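Local coordinates for 6-phosphogluconolactonase (Thermotoga maritima, PDB 1VL1), which hydrolyses 6-phosphogluconolactone to 6-phosphogluconate, the second step in the oxidative stage of the pentose phosphate pathway, at residues A[165-170]-A[181-186]; A[48-53]-A[136-141]; A[80-85]-A[173-178]; A[143-148]-A[195-200]; A[15-20]-A[223-228]. All blocks are in the same frame, centred on the assembly; numbering follows the deposited sequence.

Contact 1 of 5, residues A[165-170]-A[181-186]; sequences LVTFTD and TLTFRA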
# COMPACT_ATOMS: atom_id res chain seq x y z
N LEU A 165 -1.55 -11.43 -10.10
CA LEU A 165 -1.76 -10.22 -9.33
C LEU A 165 -1.30 -10.36 -7.86
O LEU A 165 -0.84 -9.41 -7.23
CB LEU A 165 -3.24 -9.80 -9.38
CG LEU A 165 -3.78 -9.45 -10.76
CD1 LEU A 165 -5.25 -9.15 -10.77
CD2 LEU A 165 -3.02 -8.29 -11.44
N VAL A 166 -1.37 -11.57 -7.33
CA VAL A 166 -1.07 -11.82 -5.94
C VAL A 166 -0.21 -13.06 -5.89
O VAL A 166 -0.52 -14.05 -6.60
CB VAL A 166 -2.34 -12.08 -5.12
CG1 VAL A 166 -1.99 -12.15 -3.65
CG2 VAL A 166 -3.35 -10.95 -5.36
N THR A 167 0.88 -13.00 -5.15
CA THR A 167 1.72 -14.16 -4.95
C THR A 167 2.11 -14.31 -3.48
O THR A 167 1.67 -13.55 -2.63
CB THR A 167 2.96 -14.10 -5.86
OG1 THR A 167 3.63 -15.38 -5.82
CG2 THR A 167 3.96 -13.09 -5.38
N PHE A 168 2.95 -15.29 -3.16
CA PHE A 168 3.40 -15.46 -1.78
C PHE A 168 4.92 -15.72 -1.73
O PHE A 168 5.53 -16.05 -2.77
CB PHE A 168 2.59 -16.54 -1.05
CG PHE A 168 2.79 -17.94 -1.56
CD1 PHE A 168 3.78 -18.74 -1.03
CD2 PHE A 168 1.94 -18.46 -2.54
CE1 PHE A 168 3.95 -20.06 -1.50
CE2 PHE A 168 2.08 -19.76 -2.99
CZ PHE A 168 3.10 -20.56 -2.47
N THR A 169 5.53 -15.57 -0.56
CA THR A 169 7.00 -15.63 -0.42
C THR A 169 7.34 -16.74 0.56
O THR A 169 6.49 -17.20 1.31
CB THR A 169 7.59 -14.27 0.11
OG1 THR A 169 7.18 -14.07 1.47
CG2 THR A 169 7.06 -13.05 -0.67
N ASP A 170 8.60 -17.14 0.56
CA ASP A 170 9.14 -17.87 1.68
C ASP A 170 9.31 -16.91 2.89
O ASP A 170 9.15 -15.72 2.74
CB ASP A 170 10.46 -18.51 1.27
CG ASP A 170 10.32 -19.38 -0.02
OD1 ASP A 170 9.24 -19.94 -0.35
OD2 ASP A 170 11.29 -19.53 -0.77
N THR A 181 1.56 -11.09 -1.17
CA THR A 181 1.76 -9.75 -1.67
C THR A 181 1.20 -9.53 -3.04
O THR A 181 1.20 -10.42 -3.88
CB THR A 181 3.30 -9.41 -1.66
OG1 THR A 181 3.52 -8.01 -1.97
CG2 THR A 181 4.03 -10.21 -2.68
N LEU A 182 0.71 -8.30 -3.29
CA LEU A 182 0.52 -7.89 -4.65
C LEU A 182 1.86 -7.86 -5.31
O LEU A 182 2.89 -7.65 -4.66
CB LEU A 182 -0.04 -6.48 -4.72
CG LEU A 182 -1.46 -6.30 -4.22
CD1 LEU A 182 -2.00 -4.85 -4.52
CD2 LEU A 182 -2.39 -7.24 -4.70
N THR A 183 1.84 -8.10 -6.64
CA THR A 183 3.06 -8.12 -7.50
C THR A 183 3.27 -6.78 -8.16
O THR A 183 2.44 -5.86 -8.06
CB THR A 183 2.84 -9.15 -8.61
OG1 THR A 183 1.67 -8.80 -9.35
CG2 THR A 183 2.61 -10.56 -8.08
N PHE A 184 4.41 -6.59 -8.82
CA PHE A 184 4.56 -5.40 -9.64
C PHE A 184 3.39 -5.18 -10.62
O PHE A 184 2.89 -4.05 -10.78
CB PHE A 184 5.86 -5.47 -10.42
CG PHE A 184 7.12 -5.49 -9.59
CD1 PHE A 184 7.22 -4.81 -8.37
CD2 PHE A 184 8.26 -6.12 -10.08
CE1 PHE A 184 8.39 -4.79 -7.64
CE2 PHE A 184 9.47 -6.10 -9.35
CZ PHE A 184 9.53 -5.43 -8.10
N ARG A 185 2.95 -6.25 -11.27
CA ARG A 185 1.82 -6.18 -12.20
C ARG A 185 0.59 -5.53 -11.58
O ARG A 185 0.01 -4.59 -12.18
CB ARG A 185 1.50 -7.58 -12.69
CG ARG A 185 0.33 -7.69 -13.55
CD ARG A 185 0.28 -9.09 -14.14
NE ARG A 185 -1.05 -9.40 -14.65
CZ ARG A 185 -1.58 -10.62 -14.69
NH1 ARG A 185 -0.91 -11.69 -14.23
NH2 ARG A 185 -2.82 -10.77 -15.16
N ALA A 186 0.22 -5.97 -10.38
CA ALA A 186 -0.97 -5.49 -9.69
C ALA A 186 -0.76 -4.03 -9.27
O ALA A 186 -1.59 -3.14 -9.52
CB ALA A 186 -1.29 -6.37 -8.49
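L165 meets the first turn of helix 184-187 with both ends of the residue. Its CD2 methyl packs against A186 CB at 3.9 Å and lies over one face of the R185 guanidinium, offset toward the rim; R185 also salt-bridges D163. The L165 carbonyl oxygen also faces the start of the helix, 3.3 Å from A186 CB, and accepts from T183 N (3.0 Å), the donor above the carbonyl plane, while L182 CA adds a C-H...O contact to the same oxygen. T181 is paired with T167 by two nearly straight backbone bonds, T167 N to T181 O and T181 N to T167 O, each 2.9 Å. Their side chains run side by side on one face of the sheet, where the CG2 methyls meet at 3.9 Å. With OG1 of T167 anti to the backbone N (chi1 -169°), CG2 is left between N and the carbonyl carbon, and also touches T183 CG2, the two side chains crossing at about a right angle. On the other face V166 CG2 touches L182 CD2, and L182 also packs on I131 of helix 120-134. T183, right before the helix, is its N-cap: its OG1 accepts a weak bond from A186 N and is also hydrogen-bonded to N164 O. This is an antiparallel beta hairpin, strands 166-168 and 179-182, whose second strand runs on into a capped short helix.

Contact 2 of 5, residues A[48-53]-A[136-141]; sequences FVVLAG and DQFDLA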
# COMPACT_ATOMS: atom_id res chain seq x y z
N PHE A 48 -10.76 3.03 -5.85
CA PHE A 48 -10.11 1.84 -5.36
C PHE A 48 -8.71 2.20 -4.92
O PHE A 48 -7.91 2.73 -5.72
CB PHE A 48 -10.09 0.74 -6.41
CG PHE A 48 -11.45 0.41 -6.87
CD1 PHE A 48 -12.04 1.17 -7.89
CD2 PHE A 48 -12.22 -0.54 -6.23
CE1 PHE A 48 -13.33 0.96 -8.28
CE2 PHE A 48 -13.56 -0.78 -6.64
CZ PHE A 48 -14.10 -0.03 -7.66
N VAL A 49 -8.47 1.96 -3.64
CA VAL A 49 -7.24 2.38 -2.94
C VAL A 49 -6.49 1.20 -2.30
O VAL A 49 -7.03 0.48 -1.50
CB VAL A 49 -7.54 3.47 -1.89
CG1 VAL A 49 -6.25 4.01 -1.30
CG2 VAL A 49 -8.42 4.59 -2.48
N VAL A 50 -5.20 1.04 -2.66
CA VAL A 50 -4.29 0.04 -2.10
C VAL A 50 -3.53 0.68 -0.93
O VAL A 50 -3.08 1.84 -1.05
CB VAL A 50 -3.26 -0.44 -3.11
CG1 VAL A 50 -2.18 -1.31 -2.43
CG2 VAL A 50 -3.92 -1.21 -4.21
N LEU A 51 -3.48 -0.02 0.20
CA LEU A 51 -2.79 0.46 1.41
C LEU A 51 -1.70 -0.51 1.88
O LEU A 51 -1.98 -1.69 2.08
CB LEU A 51 -3.78 0.57 2.55
CG LEU A 51 -5.00 1.43 2.35
CD1 LEU A 51 -5.94 1.36 3.58
CD2 LEU A 51 -4.64 2.86 1.97
N ALA A 52 -0.49 0.02 2.11
CA ALA A 52 0.55 -0.68 2.82
C ALA A 52 0.32 -0.52 4.31
O ALA A 52 -0.24 0.48 4.79
CB ALA A 52 1.89 -0.14 2.47
N GLY A 53 0.82 -1.47 5.09
CA GLY A 53 0.94 -1.26 6.53
C GLY A 53 2.27 -0.58 6.86
O GLY A 53 2.88 0.09 6.01
N ASP A 136 -10.44 -3.50 -12.40
CA ASP A 136 -9.24 -3.84 -13.22
C ASP A 136 -8.09 -2.84 -13.05
O ASP A 136 -7.00 -2.97 -13.67
CB ASP A 136 -9.58 -3.98 -14.70
CG ASP A 136 -10.29 -2.77 -15.28
OD1 ASP A 136 -10.49 -1.73 -14.62
OD2 ASP A 136 -10.70 -2.85 -16.48
N GLN A 137 -8.32 -1.84 -12.19
CA GLN A 137 -7.42 -0.70 -12.06
C GLN A 137 -7.56 -0.08 -10.68
O GLN A 137 -8.64 0.32 -10.32
CB GLN A 137 -7.77 0.35 -13.13
CG GLN A 137 -6.83 1.52 -13.22
CD GLN A 137 -7.10 2.40 -14.42
OE1 GLN A 137 -6.40 2.31 -15.44
NE2 GLN A 137 -8.13 3.26 -14.32
N PHE A 138 -6.47 0.03 -9.93
CA PHE A 138 -6.49 0.84 -8.71
C PHE A 138 -6.33 2.30 -9.09
O PHE A 138 -5.63 2.66 -10.06
CB PHE A 138 -5.38 0.42 -7.77
CG PHE A 138 -5.41 -1.01 -7.37
CD1 PHE A 138 -6.48 -1.51 -6.62
CD2 PHE A 138 -4.38 -1.85 -7.67
CE1 PHE A 138 -6.50 -2.85 -6.24
CE2 PHE A 138 -4.37 -3.18 -7.25
CZ PHE A 138 -5.44 -3.69 -6.56
N ASP A 139 -6.99 3.16 -8.34
CA ASP A 139 -6.87 4.61 -8.52
C ASP A 139 -5.64 5.15 -7.77
O ASP A 139 -4.92 6.02 -8.28
CB ASP A 139 -8.13 5.30 -7.99
CG ASP A 139 -9.32 4.99 -8.83
OD1 ASP A 139 -9.35 5.34 -10.05
OD2 ASP A 139 -10.28 4.36 -8.36
N LEU A 140 -5.37 4.58 -6.61
CA LEU A 140 -4.35 5.11 -5.74
C LEU A 140 -3.72 4.01 -4.93
O LEU A 140 -4.44 3.15 -4.45
CB LEU A 140 -5.04 6.07 -4.82
CG LEU A 140 -4.27 6.89 -3.82
CD1 LEU A 140 -3.19 7.68 -4.50
CD2 LEU A 140 -5.18 7.86 -3.15
N ALA A 141 -2.39 4.01 -4.82
CA ALA A 141 -1.70 3.09 -3.97
C ALA A 141 -0.87 3.93 -2.99
O ALA A 141 -0.16 4.81 -3.41
CB ALA A 141 -0.81 2.15 -4.76
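V50 CG2 stands over the centre of the F138 ring, 3.3 Å from the centroid and 5° off the ring normal, a close CH-pi contact between strand 47-51 and the residues leading into its parallel neighbour, strand 140-143, in the Rossmann-like alpha/beta fold. CG2 lies anti to the carbonyl carbon, beside the backbone N, with CG1 anti to N (chi1 171°). F48 CB lies at the edge of the F138 ring, and F77 of strand 74-82 meets that ring edge-to-face. V50 CB also touches A141 CB, 3.9 Å away, on this face of the sheet; on the other face V49 CG1 packs loosely against L140 CB. The backbones join through V50 N to L140 O (2.9 Å) and, one step back, through F48 O, which accepts two in-plane bonds, from D139 N at 2.8 Å and from L140 N at 3.3 Å. At the polar edge, the D139 carboxylate lies against the start of strand 47-51 and forms a salt bridge with K44, whose charge probably favours the ionised acid. OD2 of D139 also lies near the F48 ring plane, at the CD1 edge, and accepts from F48 N at 2.9 Å through its anti lone pair.

Contact 3 of 5, residues A[80-85]-A[173-178]; sequences DERYVP and GDPKVP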
# COMPACT_ATOMS: atom_id res chain seq x y z
N ASP A 80 -0.21 -6.07 0.94
CA ASP A 80 0.42 -7.30 1.35
C ASP A 80 -0.02 -7.66 2.76
O ASP A 80 -0.51 -6.84 3.53
CB ASP A 80 1.94 -7.21 1.28
CG ASP A 80 2.50 -6.23 2.27
OD1 ASP A 80 2.35 -5.00 2.11
OD2 ASP A 80 3.05 -6.66 3.28
N GLU A 81 0.27 -8.88 3.13
CA GLU A 81 -0.05 -9.33 4.48
C GLU A 81 0.99 -10.34 4.95
O GLU A 81 1.48 -11.16 4.20
CB GLU A 81 -1.44 -9.92 4.59
CG GLU A 81 -1.86 -10.34 5.98
CD GLU A 81 -1.87 -9.19 6.94
OE1 GLU A 81 -0.79 -8.90 7.51
OE2 GLU A 81 -2.95 -8.64 7.15
N ARG A 82 1.31 -10.25 6.23
CA ARG A 82 2.12 -11.24 6.91
C ARG A 82 1.25 -12.46 7.16
O ARG A 82 0.12 -12.36 7.63
CB ARG A 82 2.68 -10.66 8.21
CG ARG A 82 3.77 -9.63 7.99
CD ARG A 82 3.27 -8.22 7.78
NE ARG A 82 4.41 -7.31 7.86
CZ ARG A 82 4.91 -6.81 8.97
NH1 ARG A 82 4.39 -7.09 10.13
NH2 ARG A 82 5.97 -6.03 8.93
N TYR A 83 1.82 -13.66 6.93
CA TYR A 83 1.06 -14.91 7.03
C TYR A 83 1.08 -15.34 8.50
O TYR A 83 1.74 -16.29 8.92
CB TYR A 83 1.57 -16.03 6.08
CG TYR A 83 0.61 -17.21 6.02
CD1 TYR A 83 -0.62 -17.10 5.42
CD2 TYR A 83 0.96 -18.46 6.55
CE1 TYR A 83 -1.49 -18.17 5.37
CE2 TYR A 83 0.09 -19.54 6.53
CZ TYR A 83 -1.11 -19.42 5.92
OH TYR A 83 -1.95 -20.52 5.92
N VAL A 84 0.27 -14.62 9.24
CA VAL A 84 0.03 -14.80 10.65
C VAL A 84 -1.44 -14.52 10.92
O VAL A 84 -2.16 -13.95 10.08
CB VAL A 84 0.91 -13.79 11.48
CG1 VAL A 84 2.35 -13.95 11.14
CG2 VAL A 84 0.48 -12.34 11.25
N PRO A 85 -1.92 -14.93 12.08
CA PRO A 85 -3.33 -14.68 12.40
C PRO A 85 -3.71 -13.20 12.29
O PRO A 85 -2.90 -12.30 12.59
CB PRO A 85 -3.49 -15.24 13.80
CG PRO A 85 -2.35 -16.28 13.93
CD PRO A 85 -1.23 -15.73 13.12
N GLY A 173 11.85 -10.84 5.36
CA GLY A 173 11.71 -9.59 6.05
C GLY A 173 11.77 -9.77 7.55
O GLY A 173 12.25 -10.76 8.05
N ASP A 174 11.25 -8.78 8.26
CA ASP A 174 11.18 -8.82 9.71
C ASP A 174 9.78 -8.31 10.12
O ASP A 174 9.38 -7.22 9.71
CB ASP A 174 12.32 -7.96 10.24
CG ASP A 174 12.56 -8.16 11.70
OD1 ASP A 174 13.32 -9.09 12.10
OD2 ASP A 174 12.01 -7.42 12.51
N PRO A 175 8.97 -9.11 10.82
CA PRO A 175 9.30 -10.46 11.24
C PRO A 175 9.53 -11.41 10.05
O PRO A 175 8.93 -11.21 8.98
CB PRO A 175 8.05 -10.87 12.05
CG PRO A 175 6.96 -10.08 11.46
CD PRO A 175 7.57 -8.75 11.13
N LYS A 176 10.37 -12.44 10.23
CA LYS A 176 10.68 -13.32 9.13
C LYS A 176 9.64 -14.43 9.04
O LYS A 176 9.80 -15.56 9.60
CB LYS A 176 12.08 -13.89 9.24
CG LYS A 176 12.48 -14.69 8.02
CD LYS A 176 13.86 -15.37 8.25
N VAL A 177 8.60 -14.11 8.29
CA VAL A 177 7.41 -14.94 8.11
C VAL A 177 7.04 -14.94 6.65
O VAL A 177 7.40 -14.00 5.92
CB VAL A 177 6.20 -14.42 8.95
CG1 VAL A 177 6.48 -14.60 10.46
CG2 VAL A 177 5.80 -12.98 8.61
N PRO A 178 6.37 -15.97 6.17
CA PRO A 178 5.89 -15.96 4.81
C PRO A 178 4.92 -14.81 4.63
O PRO A 178 4.30 -14.35 5.60
CB PRO A 178 5.17 -17.30 4.68
CG PRO A 178 5.73 -18.12 5.68
CD PRO A 178 6.02 -17.22 6.87
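Y83 N donates to P178 O (2.9 Å, N-H...O angle 153°), the single backbone hydrogen bond across the contact, made where strand 74-82 runs out into an inverse gamma turn centred on Y83. It fastens the long loop of the hairpin between strands 166-168 and 179-182 to the C-terminal end of a neighbouring strand. Beside this bond Y83 CB rests on P178 CB at 4.1 Å, while the phenol leads away to L118, whose carbonyl oxygen is hydrogen-bonded to OH. V84 CG1 meets V177 CG1 more distantly, at 4.2 Å. R82 reaches further along the loop: its CB and CG lie against V177 CG2, the nearer atom, CB, at 3.9 Å. The chain bends at chi2 (87°), which turns CD aside; farther out, P175 CD lies over one face of the guanidinium, the two side chains crossing at about a right angle. P175 follows a cis peptide bond. NH1 of R82 is hydrogen-bonded to Q90 O, and the side chain lies about 4 Å from a bound citrate, probably from the crystallisation liquor, which may mark a pocket. An alanine in place of R82 keeps CB against V177 but would probably leave P175 CD without the guanidinium, Q90 O without this donor and a gap where CG met V177 CG2. Of the guanidinium atoms, NH1 comes nearest to the proline, 3.7 Å from P175 CD.

Contact 4 of 5, residues A[143-148]-A[195-200]; sequences LGMGPD and FLIRGK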
# COMPACT_ATOMS: atom_id res chain seq x y z
N LEU A 143 1.92 3.51 -0.36
CA LEU A 143 2.90 2.51 -0.07
C LEU A 143 4.01 3.03 0.79
O LEU A 143 4.28 4.26 0.78
CB LEU A 143 3.51 2.02 -1.39
CG LEU A 143 2.51 1.41 -2.37
CD1 LEU A 143 3.23 1.01 -3.68
CD2 LEU A 143 1.78 0.22 -1.74
N GLY A 144 4.58 2.15 1.61
CA GLY A 144 5.86 2.39 2.28
C GLY A 144 7.03 1.77 1.55
O GLY A 144 6.87 1.12 0.51
N MET A 145 8.22 1.99 2.07
CA MET A 145 9.40 1.28 1.57
C MET A 145 10.28 1.00 2.75
O MET A 145 10.44 1.83 3.60
CB MET A 145 10.17 2.18 0.60
CG MET A 145 11.46 1.58 0.12
SD MET A 145 12.48 2.67 -0.89
CE MET A 145 13.12 3.68 0.40
N GLY A 146 10.79 -0.21 2.82
CA GLY A 146 11.66 -0.60 3.87
C GLY A 146 13.02 0.03 3.73
O GLY A 146 13.38 0.51 2.65
N PRO A 147 13.83 -0.03 4.78
CA PRO A 147 15.21 0.47 4.72
C PRO A 147 16.15 -0.36 3.83
O PRO A 147 17.30 0.03 3.58
CB PRO A 147 15.64 0.45 6.19
CG PRO A 147 14.80 -0.57 6.81
CD PRO A 147 13.49 -0.65 6.08
N ASP A 148 15.63 -1.49 3.33
CA ASP A 148 16.27 -2.29 2.29
C ASP A 148 15.76 -2.04 0.86
O ASP A 148 16.27 -2.64 -0.10
CB ASP A 148 16.14 -3.78 2.62
CG ASP A 148 14.70 -4.22 2.81
OD1 ASP A 148 13.74 -3.42 2.67
OD2 ASP A 148 14.44 -5.40 3.17
N PHE A 195 4.56 7.01 -2.30
CA PHE A 195 5.45 6.37 -1.33
C PHE A 195 5.60 7.31 -0.13
O PHE A 195 5.82 8.49 -0.31
CB PHE A 195 6.86 6.14 -1.93
CG PHE A 195 6.92 4.99 -2.90
CD1 PHE A 195 7.13 3.69 -2.43
CD2 PHE A 195 6.84 5.22 -4.26
CE1 PHE A 195 7.19 2.63 -3.30
CE2 PHE A 195 6.94 4.14 -5.13
CZ PHE A 195 7.10 2.90 -4.67
N LEU A 196 5.55 6.75 1.08
CA LEU A 196 5.66 7.53 2.31
C LEU A 196 6.87 7.01 3.06
O LEU A 196 6.84 5.87 3.53
CB LEU A 196 4.42 7.32 3.16
CG LEU A 196 3.15 8.06 2.86
CD1 LEU A 196 2.87 8.28 1.46
CD2 LEU A 196 2.00 7.49 3.65
N ILE A 197 7.93 7.81 3.12
CA ILE A 197 9.19 7.39 3.71
C ILE A 197 9.73 8.49 4.59
O ILE A 197 9.49 9.69 4.32
CB ILE A 197 10.25 6.97 2.68
CG1 ILE A 197 10.63 8.11 1.68
CG2 ILE A 197 9.81 5.71 1.92
CD1 ILE A 197 11.98 7.82 1.07
N ARG A 198 10.50 8.11 5.61
CA ARG A 198 11.11 9.07 6.50
C ARG A 198 12.48 8.59 6.93
O ARG A 198 12.69 7.37 7.16
CB ARG A 198 10.25 9.33 7.74
CG ARG A 198 8.87 9.89 7.45
CD ARG A 198 8.02 10.01 8.67
NE ARG A 198 8.30 11.21 9.42
CZ ARG A 198 7.45 11.75 10.31
NH1 ARG A 198 6.27 11.20 10.58
NH2 ARG A 198 7.79 12.85 10.93
N GLY A 199 13.41 9.53 7.04
CA GLY A 199 14.69 9.29 7.66
C GLY A 199 15.82 9.00 6.69
O GLY A 199 15.62 8.70 5.51
N LYS A 200 17.03 9.05 7.24
CA LYS A 200 18.27 9.02 6.43
C LYS A 200 18.45 7.73 5.67
O LYS A 200 18.85 7.74 4.52
CB LYS A 200 19.49 9.28 7.31
CG LYS A 200 19.60 10.75 7.70
CD LYS A 200 20.83 11.12 8.50
CE LYS A 200 20.83 12.63 8.76
NZ LYS A 200 21.80 13.04 9.80
O HOH W 1 7.97 3.70 4.50
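L143 pairs with F195 as parallel strand neighbours, and its carbonyl oxygen accepts from L196 N at 2.8 Å, nearly along the C=O axis. The same oxygen receives a C-H...O contact from F195 CA. L143 CB touches F195 CD1 at 4.1 Å, on the face of the sheet where V151 packs on both side chains. At G144, about 5 Å from a bound citrate probably from the crystallisation liquor, the pairing ends and the chains diverge; the carbonyl oxygen of G144 lies in the plane of the F195 ring, at the edge, 3.9 Å from CD1. The F195 ring is stacked with W228 of strand 225-231. A leucine in place of F195 has no ring to stack, and would probably leave one side of the W228 indole less well covered and G144 O without the aromatic edge. M145 follows: its CB packs on I197 CG2 at 3.8 Å, the side chains crossing obliquely, SD touches W228, and the side chain also packs on I209 of helix 200-210. A water bridges the opening between the backbones: it accepts from M145 N (3.0 Å) and donates to L196 O (2.6 Å). M145 O is hydrogen-bonded to K202 NZ. The link thus changes from direct strand pairing to water-mediated: M145 N and L196 O, too far apart to bond directly, are joined through the water as the chain leaves the C-terminal ends of these parallel strands.

Contact 5 of 5, residues A[15-20]-A[223-228]; sequences KTVIYL and KEKTVW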
# COMPACT_ATOMS: atom_id res chain seq x y z
N LYS A 15 5.47 10.89 -14.88
CA LYS A 15 6.66 11.47 -14.24
C LYS A 15 6.68 11.07 -12.75
O LYS A 15 5.76 10.40 -12.26
CB LYS A 15 6.64 12.99 -14.39
CG LYS A 15 5.42 13.67 -13.71
CD LYS A 15 4.84 14.83 -14.52
CE LYS A 15 3.96 15.74 -13.62
NZ LYS A 15 2.82 16.45 -14.34
N THR A 16 7.76 11.45 -12.08
CA THR A 16 7.91 11.23 -10.65
C THR A 16 8.05 12.59 -9.99
O THR A 16 8.76 13.45 -10.51
CB THR A 16 9.17 10.37 -10.38
OG1 THR A 16 8.98 9.05 -10.95
CG2 THR A 16 9.39 10.12 -8.91
N VAL A 17 7.39 12.77 -8.85
CA VAL A 17 7.52 13.98 -8.03
C VAL A 17 7.98 13.54 -6.63
O VAL A 17 7.51 12.54 -6.13
CB VAL A 17 6.21 14.79 -8.01
CG1 VAL A 17 6.36 16.03 -7.22
CG2 VAL A 17 5.78 15.11 -9.45
N ILE A 18 8.99 14.24 -6.08
CA ILE A 18 9.48 14.01 -4.73
C ILE A 18 9.33 15.30 -3.91
O ILE A 18 9.80 16.34 -4.30
CB ILE A 18 10.99 13.60 -4.74
CG1 ILE A 18 11.20 12.29 -5.48
CG2 ILE A 18 11.47 13.48 -3.32
CD1 ILE A 18 12.54 12.12 -6.04
N TYR A 19 8.60 15.19 -2.79
CA TYR A 19 8.44 16.25 -1.82
C TYR A 19 9.37 15.96 -0.67
O TYR A 19 9.24 14.88 -0.10
CB TYR A 19 7.02 16.27 -1.28
CG TYR A 19 5.98 16.72 -2.29
CD1 TYR A 19 5.66 18.05 -2.44
CD2 TYR A 19 5.30 15.80 -3.06
CE1 TYR A 19 4.74 18.44 -3.36
CE2 TYR A 19 4.39 16.19 -3.98
CZ TYR A 19 4.08 17.48 -4.11
OH TYR A 19 3.11 17.84 -5.02
N LEU A 20 10.22 16.91 -0.32
CA LEU A 20 11.14 16.81 0.80
C LEU A 20 10.59 17.72 1.89
O LEU A 20 10.54 18.94 1.70
CB LEU A 20 12.54 17.26 0.45
CG LEU A 20 13.29 16.57 -0.68
CD1 LEU A 20 14.64 17.19 -0.79
CD2 LEU A 20 13.40 15.11 -0.39
N LYS A 223 0.57 4.77 -13.27
CA LYS A 223 0.36 4.96 -14.69
C LYS A 223 0.34 6.44 -15.08
O LYS A 223 0.74 6.81 -16.20
CB LYS A 223 -0.97 4.40 -15.12
CG LYS A 223 -1.13 2.95 -15.03
CD LYS A 223 -2.58 2.67 -15.43
CE LYS A 223 -2.97 1.24 -15.26
NZ LYS A 223 -4.42 1.06 -15.58
N GLU A 224 -0.11 7.28 -14.15
CA GLU A 224 -0.18 8.72 -14.35
C GLU A 224 0.98 9.41 -13.65
O GLU A 224 1.64 10.29 -14.21
CB GLU A 224 -1.51 9.27 -13.85
CG GLU A 224 -2.69 8.90 -14.74
CD GLU A 224 -2.54 9.48 -16.12
OE1 GLU A 224 -2.26 10.70 -16.23
OE2 GLU A 224 -2.68 8.71 -17.11
N LYS A 225 1.22 9.01 -12.42
CA LYS A 225 2.23 9.66 -11.58
C LYS A 225 2.72 8.80 -10.43
O LYS A 225 1.96 8.04 -9.87
CB LYS A 225 1.64 10.93 -10.99
CG LYS A 225 2.66 11.98 -10.69
CD LYS A 225 2.03 13.32 -10.23
CE LYS A 225 1.22 13.92 -11.31
NZ LYS A 225 1.08 15.42 -11.17
N THR A 226 4.00 8.97 -10.08
CA THR A 226 4.57 8.43 -8.87
C THR A 226 5.05 9.60 -8.02
O THR A 226 5.70 10.52 -8.51
CB THR A 226 5.75 7.52 -9.18
OG1 THR A 226 5.32 6.49 -10.09
CG2 THR A 226 6.22 6.83 -8.00
N VAL A 227 4.66 9.58 -6.76
CA VAL A 227 4.98 10.65 -5.83
C VAL A 227 5.61 10.11 -4.58
O VAL A 227 5.07 9.19 -3.96
CB VAL A 227 3.69 11.38 -5.41
CG1 VAL A 227 4.07 12.51 -4.42
CG2 VAL A 227 2.93 11.97 -6.64
N TRP A 228 6.74 10.69 -4.16
CA TRP A 228 7.37 10.34 -2.90
C TRP A 228 7.14 11.52 -1.92
O TRP A 228 7.38 12.67 -2.24
CB TRP A 228 8.86 10.13 -3.07
CG TRP A 228 9.21 8.93 -3.94
CD1 TRP A 228 9.08 8.86 -5.30
CD2 TRP A 228 9.73 7.68 -3.52
NE1 TRP A 228 9.48 7.64 -5.75
CE2 TRP A 228 9.85 6.87 -4.67
CE3 TRP A 228 10.09 7.14 -2.30
CZ2 TRP A 228 10.37 5.59 -4.64
CZ3 TRP A 228 10.60 5.86 -2.27
CH2 TRP A 228 10.71 5.10 -3.43
O HOH W 2 4.89 7.33 -12.79
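T16, V17 and I18 pair in register with T226, V227 and W228, setting strand 16-21 parallel to strand 225-231 at an edge of the central sheet of this Rossmann-like alpha/beta fold; the segment axes differ by 16°. Four backbone hydrogen bonds alternate across the pair: T226 N to K15 O, V17 N to T226 O, W228 N to V17 O and Y19 N to W228 O, this last 2.9 Å long and almost straight. A water donates to K15 O and is hydrogen-bonded to T226 OG1, which is also bonded to G222 N. Among apolar contacts, I18 CG1 lies alongside W228 CB at 4.0 Å, and T16 CG2 sits at the indole edge, 3.8 Å from CD1 of W228. On the other face V227 CG1 meets the Y19 ring edge in its plane, 3.7 Å from CE2. At the exposed end, the side chains of K15 and K225 lie side by side, bringing like charges close, NZ to NZ 3.8 Å.

All five contacts reach one mixed sheet. Contact 5 pairs the first strand with the last and encloses the other four along the chain; contact 2 closes before contacts 1 and 4 open, contact 1 is nested within contact 4, and contact 3 crosses contacts 1, 2 and 4. Contacts 4 and 5, with centres 14 Å apart, share neighbouring strands 192-198 and 225-231. Contact 2 touches contact 1 at F138, L182 and A186, and contact 4 at A52. Contacts 3 and 5, about 28 Å apart between centres, lie on opposite sides of the chain's centre. Pairings distant in sequence thus tie the chain's two ends and the hairpin into a single domain.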